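Local atomic coordinates of orotidine 5'-phosphate decarboxylase (Pyrococcus horikoshii, PDB entry 2CZE), a protein that probably catalyses the decarboxylation of orotidine 5'-monophosphate to uridine 5'-monophosphate, the last step of de novo UMP synthesis. Residues A56-A61 with D80-H85; V136-T141 with I157-P162. All coordinates share one frame; numbering follows the deposited sequence.

Interaction 1 (A56-A61 with D80-H85); sequences ADLKLA and DYVIVH. With U5P (uridine-5'-monophosphate), chain C.
Leu-60 O is gripped by His-85 N, which lies in its carbonyl plane at 2.9 Å, and probably also by a water, though that water has more acceptors in reach than protons to give. Toward the other end of the parallel strand pair, Ala-56 N points almost straight at Tyr-81 O (2.8 Å, N-H...O angle 178°), and Ile-83 N returns to Ala-56 O at 3.0 Å. Between these ends the register slips by two residues. In this beta bulge Asp-57 is the centre of an inverse gamma turn, Lys-59 takes up a left-handed backbone conformation, and Leu-60 N makes a weak bond of 3.3 Å to Ile-83 O.

The bulge probably helps to arrange a charged cluster on the face of Asp-57, Lys-59 and Ile-83. With CG of Asp-57 anti to its own N (chi1 -171°), the carboxylate lies against Ile-83, whose CD1 is 3.3 Å from Asp-57 OD1. Asp-57 OD2 pairs with Lys-29, and OD1 is modelled in a salt bridge with Lys-59, the proton donor, although the position of that ammonium is doubtful. Lower on the lysine chain, CD of Lys-59 packs 3.6 Å from His-85 NE2, while Lys-59 O meets the edge of the imidazole at CD2. That ring is also held from across the dimer, since His-85 NE2 bonds to Ala-61 O of the second subunit.

On the other face, CG1 of Val-82 rests 3.9 Å from Leu-60 CD1 and also touches Leu-58 CD1, while Val-84 packs on the CB of Leu-60. This apolar face lies under helix 64-76, the crossover of the beta-alpha-beta unit, where Val-74, Ile-70 and Phe-75 meet it. In the TIM barrel, strand 27-31 flanks 53-60 and strand 102-105 flanks 81-84.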
loop_
_atom_site.group_PDB
_atom_site.type_symbol
_atom_site.label_atom_id
_atom_site.label_comp_id
_atom_site.label_asym_id
_atom_site.label_seq_id
_atom_site.Cartn_x
_atom_site.Cartn_y
_atom_site.Cartn_z
ATOM N N ALA A 56 -6.095 -5.768 -9.249
ATOM C CA ALA A 56 -4.860 -5.063 -8.896
ATOM C C ALA A 56 -4.836 -5.068 -7.379
ATOM O O ALA A 56 -5.605 -4.337 -6.742
ATOM C CB ALA A 56 -4.881 -3.622 -9.413
ATOM N N ASP A 57 -3.973 -5.904 -6.808
ATOM C CA ASP A 57 -3.853 -6.024 -5.351
ATOM C C ASP A 57 -2.869 -4.955 -4.902
ATOM O O ASP A 57 -1.681 -5.224 -4.727
ATOM C CB ASP A 57 -3.326 -7.418 -4.978
ATOM C CG ASP A 57 -3.394 -7.695 -3.476
ATOM O OD1 ASP A 57 -3.836 -6.802 -2.716
ATOM O OD2 ASP A 57 -3.001 -8.808 -3.052
ATOM N N LEU A 58 -3.368 -3.737 -4.733
ATOM C CA LEU A 58 -2.521 -2.612 -4.358
ATOM C C LEU A 58 -2.481 -2.372 -2.867
ATOM O O LEU A 58 -1.592 -1.678 -2.385
ATOM C CB LEU A 58 -3.005 -1.329 -5.051
ATOM C CG LEU A 58 -3.293 -1.393 -6.560
ATOM C CD1 LEU A 58 -3.724 0.015 -7.052
ATOM C CD2 LEU A 58 -2.048 -1.861 -7.318
ATOM N N LYS A 59 -3.450 -2.929 -2.144
ATOM C CA LYS A 59 -3.520 -2.747 -0.698
ATOM C C LYS A 59 -3.486 -1.259 -0.423
ATOM O O LYS A 59 -2.772 -0.816 0.471
ATOM C CB LYS A 59 -2.317 -3.406 -0.013
ATOM C CG LYS A 59 -2.268 -4.927 -0.093
ATOM C CD LYS A 59 -3.366 -5.542 0.751
ATOM C CE LYS A 59 -3.158 -7.025 0.911
ATOM N NZ LYS A 59 -3.127 -7.699 -0.415
ATOM N N LEU A 60 -4.249 -0.483 -1.192
ATOM C CA LEU A 60 -4.255 0.966 -1.011
ATOM C C LEU A 60 -4.550 1.296 0.440
ATOM O O LEU A 60 -5.480 0.760 1.044
ATOM C CB LEU A 60 -5.272 1.624 -1.940
ATOM C CG LEU A 60 -4.929 1.504 -3.430
ATOM C CD1 LEU A 60 -5.898 2.370 -4.236
ATOM C CD2 LEU A 60 -3.476 1.962 -3.678
ATOM N N ALA A 61 -3.752 2.205 0.983
ATOM C CA ALA A 61 -3.849 2.570 2.379
ATOM C C ALA A 61 -3.280 3.965 2.621
ATOM O O ALA A 61 -2.473 4.175 3.538
ATOM C CB ALA A 61 -3.079 1.530 3.200
ATOM N N ASP A 80 -9.837 -4.505 -13.268
ATOM C CA ASP A 80 -11.267 -4.730 -13.126
ATOM C C ASP A 80 -11.684 -4.536 -11.670
ATOM O O ASP A 80 -12.831 -4.199 -11.374
ATOM C CB ASP A 80 -11.625 -6.140 -13.605
ATOM C CG ASP A 80 -11.409 -6.311 -15.105
ATOM O OD1 ASP A 80 -12.066 -5.585 -15.882
ATOM O OD2 ASP A 80 -10.574 -7.141 -15.507
ATOM N N TYR A 81 -10.733 -4.761 -10.769
ATOM C CA TYR A 81 -10.956 -4.608 -9.332
ATOM C C TYR A 81 -9.677 -4.089 -8.678
ATOM O O TYR A 81 -8.567 -4.366 -9.157
ATOM C CB TYR A 81 -11.291 -5.951 -8.678
ATOM C CG TYR A 81 -12.391 -6.738 -9.347
ATOM C CD1 TYR A 81 -12.105 -7.634 -10.381
ATOM C CD2 TYR A 81 -13.730 -6.558 -8.975
ATOM C CE1 TYR A 81 -13.138 -8.332 -11.040
ATOM C CE2 TYR A 81 -14.755 -7.245 -9.619
ATOM C CZ TYR A 81 -14.454 -8.123 -10.651
ATOM O OH TYR A 81 -15.482 -8.770 -11.303
ATOM N N VAL A 82 -9.835 -3.337 -7.589
ATOM C CA VAL A 82 -8.687 -2.829 -6.836
ATOM C C VAL A 82 -8.885 -3.210 -5.377
ATOM O O VAL A 82 -9.966 -2.999 -4.810
ATOM C CB VAL A 82 -8.537 -1.274 -6.954
ATOM C CG1 VAL A 82 -7.541 -0.752 -5.908
ATOM C CG2 VAL A 82 -8.031 -0.909 -8.345
ATOM N N ILE A 83 -7.857 -3.808 -4.782
ATOM C CA ILE A 83 -7.926 -4.199 -3.377
ATOM C C ILE A 83 -7.461 -3.011 -2.532
ATOM O O ILE A 83 -6.415 -2.403 -2.802
ATOM C CB ILE A 83 -7.035 -5.436 -3.091
ATOM C CG1 ILE A 83 -7.588 -6.648 -3.849
ATOM C CG2 ILE A 83 -7.007 -5.736 -1.586
ATOM C CD1 ILE A 83 -6.809 -7.945 -3.605
ATOM N N VAL A 84 -8.263 -2.683 -1.524
ATOM C CA VAL A 84 -7.984 -1.576 -0.628
ATOM C C VAL A 84 -8.081 -2.027 0.823
ATOM O O VAL A 84 -8.878 -2.900 1.163
ATOM C CB VAL A 84 -8.990 -0.418 -0.863
ATOM C CG1 VAL A 84 -8.886 0.058 -2.299
ATOM C CG2 VAL A 84 -10.428 -0.895 -0.596
ATOM N N HIS A 85 -7.254 -1.438 1.677
ATOM C CA HIS A 85 -7.303 -1.772 3.088
ATOM C C HIS A 85 -8.505 -1.073 3.709
ATOM O O HIS A 85 -8.953 -0.037 3.208
ATOM C CB HIS A 85 -6.043 -1.296 3.790
ATOM C CG HIS A 85 -4.995 -2.351 3.919
ATOM N ND1 HIS A 85 -5.179 -3.489 4.672
ATOM C CD2 HIS A 85 -3.750 -2.438 3.398
ATOM C CE1 HIS A 85 -4.088 -4.233 4.611
ATOM N NE2 HIS A 85 -3.206 -3.616 3.843
HETATM N N1 U5P C . -1.965 -11.551 -0.132
HETATM C C2 U5P C . -1.743 -12.542 0.834
HETATM N N3 U5P C . -2.407 -12.462 2.064
HETATM C C4 U5P C . -3.283 -11.401 2.329
HETATM C C5 U5P C . -3.496 -10.411 1.374
HETATM C C6 U5P C . -2.838 -10.489 0.152
HETATM O O2 U5P C . -0.967 -13.478 0.626
HETATM O O4 U5P C . -3.877 -11.361 3.405
HETATM C "C1'" U5P C . -1.357 -11.650 -1.480
HETATM C "C2'" U5P C . 0.165 -11.811 -1.448
HETATM O "O2'" U5P C . 0.764 -10.513 -1.464
HETATM C "C3'" U5P C . 0.396 -12.480 -2.803
HETATM C "C4'" U5P C . -0.790 -13.445 -2.865
HETATM O "O3'" U5P C . 0.328 -11.528 -3.869
HETATM O "O4'" U5P C . -1.865 -12.823 -2.139
HETATM C "C5'" U5P C . -0.431 -14.767 -2.180
HETATM O "O5'" U5P C . 0.597 -15.403 -2.940
HETATM P P U5P C . 1.243 -16.819 -2.529
HETATM O O1P U5P C . 2.545 -16.992 -3.212
HETATM O O2P U5P C . 0.165 -17.944 -2.926
HETATM O O3P U5P C . 1.380 -16.840 -0.926
HETATM O O HOH W 1 -7.349 2.758 1.939
#

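Interaction 2 (V136-T141 with I157-P162); sequences VIAPGT and IKILAP. With U5P (uridine-5'-monophosphate), chain C.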
loop_
_atom_site.group_PDB
_atom_site.type_symbol
_atom_site.label_atom_id
_atom_site.label_comp_id
_atom_site.label_asym_id
_atom_site.label_seq_id
_atom_site.Cartn_x
_atom_site.Cartn_y
_atom_site.Cartn_z
ATOM N N VAL A 136 -14.251 -9.304 -0.314
ATOM C CA VAL A 136 -13.337 -9.008 0.779
ATOM C C VAL A 136 -12.266 -10.076 0.837
ATOM O O VAL A 136 -12.456 -11.191 0.327
ATOM C CB VAL A 136 -14.039 -9.000 2.173
ATOM C CG1 VAL A 136 -15.094 -7.899 2.233
ATOM C CG2 VAL A 136 -14.667 -10.366 2.450
ATOM N N ILE A 137 -11.141 -9.719 1.454
ATOM C CA ILE A 137 -10.031 -10.644 1.654
ATOM C C ILE A 137 -10.215 -11.333 3.001
ATOM O O ILE A 137 -10.409 -10.664 4.021
ATOM C CB ILE A 137 -8.669 -9.910 1.678
ATOM C CG1 ILE A 137 -8.363 -9.335 0.295
ATOM C CG2 ILE A 137 -7.541 -10.869 2.114
ATOM C CD1 ILE A 137 -8.350 -10.369 -0.813
ATOM N N ALA A 138 -10.169 -12.667 2.989
ATOM C CA ALA A 138 -10.282 -13.503 4.193
ATOM C C ALA A 138 -9.062 -14.418 4.166
ATOM O O ALA A 138 -8.536 -14.701 3.098
ATOM C CB ALA A 138 -11.559 -14.335 4.164
ATOM N N PRO A 139 -8.619 -14.920 5.334
ATOM C CA PRO A 139 -7.439 -15.797 5.442
ATOM C C PRO A 139 -7.504 -17.265 5.024
ATOM O O PRO A 139 -8.066 -18.102 5.735
ATOM C CB PRO A 139 -7.023 -15.635 6.908
ATOM C CG PRO A 139 -8.328 -15.477 7.602
ATOM C CD PRO A 139 -9.125 -14.547 6.671
ATOM N N GLY A 140 -6.877 -17.568 3.884
ATOM C CA GLY A 140 -6.839 -18.934 3.392
ATOM C C GLY A 140 -6.063 -19.818 4.360
ATOM O O GLY A 140 -6.227 -21.037 4.385
ATOM N N THR A 141 -5.202 -19.193 5.159
ATOM C CA THR A 141 -4.408 -19.912 6.148
ATOM C C THR A 141 -5.227 -20.256 7.394
ATOM O O THR A 141 -4.782 -21.047 8.222
ATOM C CB THR A 141 -3.205 -19.078 6.599
ATOM O OG1 THR A 141 -3.640 -17.738 6.866
ATOM C CG2 THR A 141 -2.109 -19.070 5.514
ATOM N N ILE A 157 -21.807 -10.198 -0.970
ATOM C CA ILE A 157 -20.382 -9.880 -1.000
ATOM C C ILE A 157 -19.558 -11.160 -1.096
ATOM O O ILE A 157 -19.776 -12.106 -0.348
ATOM C CB ILE A 157 -19.988 -9.086 0.257
ATOM C CG1 ILE A 157 -20.845 -7.814 0.329
ATOM C CG2 ILE A 157 -18.496 -8.746 0.226
ATOM C CD1 ILE A 157 -20.713 -7.017 1.632
ATOM N N LYS A 158 -18.603 -11.180 -2.021
ATOM C CA LYS A 158 -17.776 -12.361 -2.212
ATOM C C LYS A 158 -16.565 -12.400 -1.301
ATOM O O LYS A 158 -16.137 -11.382 -0.762
ATOM C CB LYS A 158 -17.335 -12.440 -3.678
ATOM C CG LYS A 158 -18.504 -12.779 -4.623
ATOM C CD LYS A 158 -18.108 -12.661 -6.069
ATOM C CE LYS A 158 -19.065 -13.456 -6.951
ATOM N NZ LYS A 158 -20.467 -13.341 -6.455
ATOM N N ILE A 159 -16.015 -13.592 -1.125
ATOM C CA ILE A 159 -14.833 -13.753 -0.295
ATOM C C ILE A 159 -13.714 -14.346 -1.154
ATOM O O ILE A 159 -13.914 -15.361 -1.834
ATOM C CB ILE A 159 -15.123 -14.695 0.898
ATOM C CG1 ILE A 159 -16.121 -14.028 1.851
ATOM C CG2 ILE A 159 -13.829 -15.032 1.641
ATOM C CD1 ILE A 159 -16.514 -14.921 3.034
ATOM N N LEU A 160 -12.554 -13.694 -1.137
ATOM C CA LEU A 160 -11.391 -14.163 -1.882
ATOM C C LEU A 160 -10.364 -14.535 -0.808
ATOM O O LEU A 160 -10.116 -13.763 0.126
ATOM C CB LEU A 160 -10.848 -13.060 -2.808
ATOM C CG LEU A 160 -11.861 -12.585 -3.867
ATOM C CD1 LEU A 160 -12.733 -11.475 -3.307
ATOM C CD2 LEU A 160 -11.112 -12.091 -5.104
ATOM N N ALA A 161 -9.774 -15.717 -0.936
ATOM C CA ALA A 161 -8.831 -16.179 0.068
ATOM C C ALA A 161 -7.430 -16.494 -0.409
ATOM O O ALA A 161 -7.221 -17.476 -1.122
ATOM C CB ALA A 161 -9.409 -17.421 0.780
ATOM N N PRO A 162 -6.453 -15.653 -0.033
ATOM C CA PRO A 162 -5.053 -15.872 -0.411
ATOM C C PRO A 162 -4.459 -16.713 0.725
ATOM O O PRO A 162 -5.135 -16.954 1.729
ATOM C CB PRO A 162 -4.484 -14.463 -0.466
ATOM C CG PRO A 162 -5.227 -13.767 0.646
ATOM C CD PRO A 162 -6.654 -14.288 0.489
HETATM N N1 U5P C . -1.965 -11.551 -0.132
HETATM C C2 U5P C . -1.743 -12.542 0.834
HETATM N N3 U5P C . -2.407 -12.462 2.064
HETATM C C4 U5P C . -3.283 -11.401 2.329
HETATM C C5 U5P C . -3.496 -10.411 1.374
HETATM C C6 U5P C . -2.838 -10.489 0.152
HETATM O O2 U5P C . -0.967 -13.478 0.626
HETATM O O4 U5P C . -3.877 -11.361 3.405
HETATM C "C1'" U5P C . -1.357 -11.650 -1.480
HETATM C "C2'" U5P C . 0.165 -11.811 -1.448
HETATM O "O2'" U5P C . 0.764 -10.513 -1.464
HETATM C "C3'" U5P C . 0.396 -12.480 -2.803
HETATM C "C4'" U5P C . -0.790 -13.445 -2.865
HETATM O "O3'" U5P C . 0.328 -11.528 -3.869
HETATM O "O4'" U5P C . -1.865 -12.823 -2.139
HETATM C "C5'" U5P C . -0.431 -14.767 -2.180
HETATM O "O5'" U5P C . 0.597 -15.403 -2.940
HETATM P P U5P C . 1.243 -16.819 -2.529
HETATM O O1P U5P C . 2.545 -16.992 -3.212
HETATM O O2P U5P C . 0.165 -17.944 -2.926
HETATM O O3P U5P C . 1.380 -16.840 -0.926
#
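Pro-162 and Ile-137 pack against one another beside the uracil of uridine-5'-monophosphate. The proline lies over a face of the base, with its CG 3.4 Å from U5P N3, while CG2 of Ile-137 stands above the base plane on the same side, near O4, and touches Pro-162 CD at 3.9 Å. The isoleucine chain bends at chi2 (-57°), which carries its CD1 back over the CB of Leu-160.

Backbone contacts hold the proline in turn. Gly-140 N lies nearly along the C=O axis of Pro-162, 2.8 Å from its O, though the N-H is poorly aimed (130°); without a side chain, the glycine can come this close. Ala-138 O sits 3.2 Å from Pro-162 CD. Behind this, the parallel ladder continues: Ala-138 N donates to Leu-160 O at 3.1 Å, Leu-160 N to Val-136 O at 2.9 Å with an angle of 175°, and Val-136 N, less straight, to Lys-158 O.

The face away from Ile-137 and Leu-160 is apolar and tight, Ala-138 CB lying only 3.5 Å from Ile-159 CG2, with Val-136 against Ile-157 and Ile-159. Helix 143-152, linking the strands as a beta-alpha-beta crossover, covers this side through Ile-146, Ile-149 and Arg-150. Helix 121-131 adjoins Val-136 and Ile-157, and strand 181-184 packs beside Leu-160 and Pro-162.

In the fold
Interactions 1 and 2 are two strand pairings of one eight-stranded barrel, separated in the sheet by strand 102-105, with centres about 13 Å apart. They meet inside the barrel, where Ile-83 CD1 lies 4.0 Å from Ile-137 CD1, and both border the same nucleotide. Interaction 1 brings Asp-57 and the proton donor Lys-59 to the C6 side of the uracil, the carbon from which the substrate loses its carboxylate; interaction 2 supplies Pro-162 over the base. Nearest side-chain atoms of Asp-57 and Pro-162 are about 6 Å apart, as are those of Lys-59 and Ile-137. Asp-62 and Thr-66 of the second subunit also bind this nucleotide.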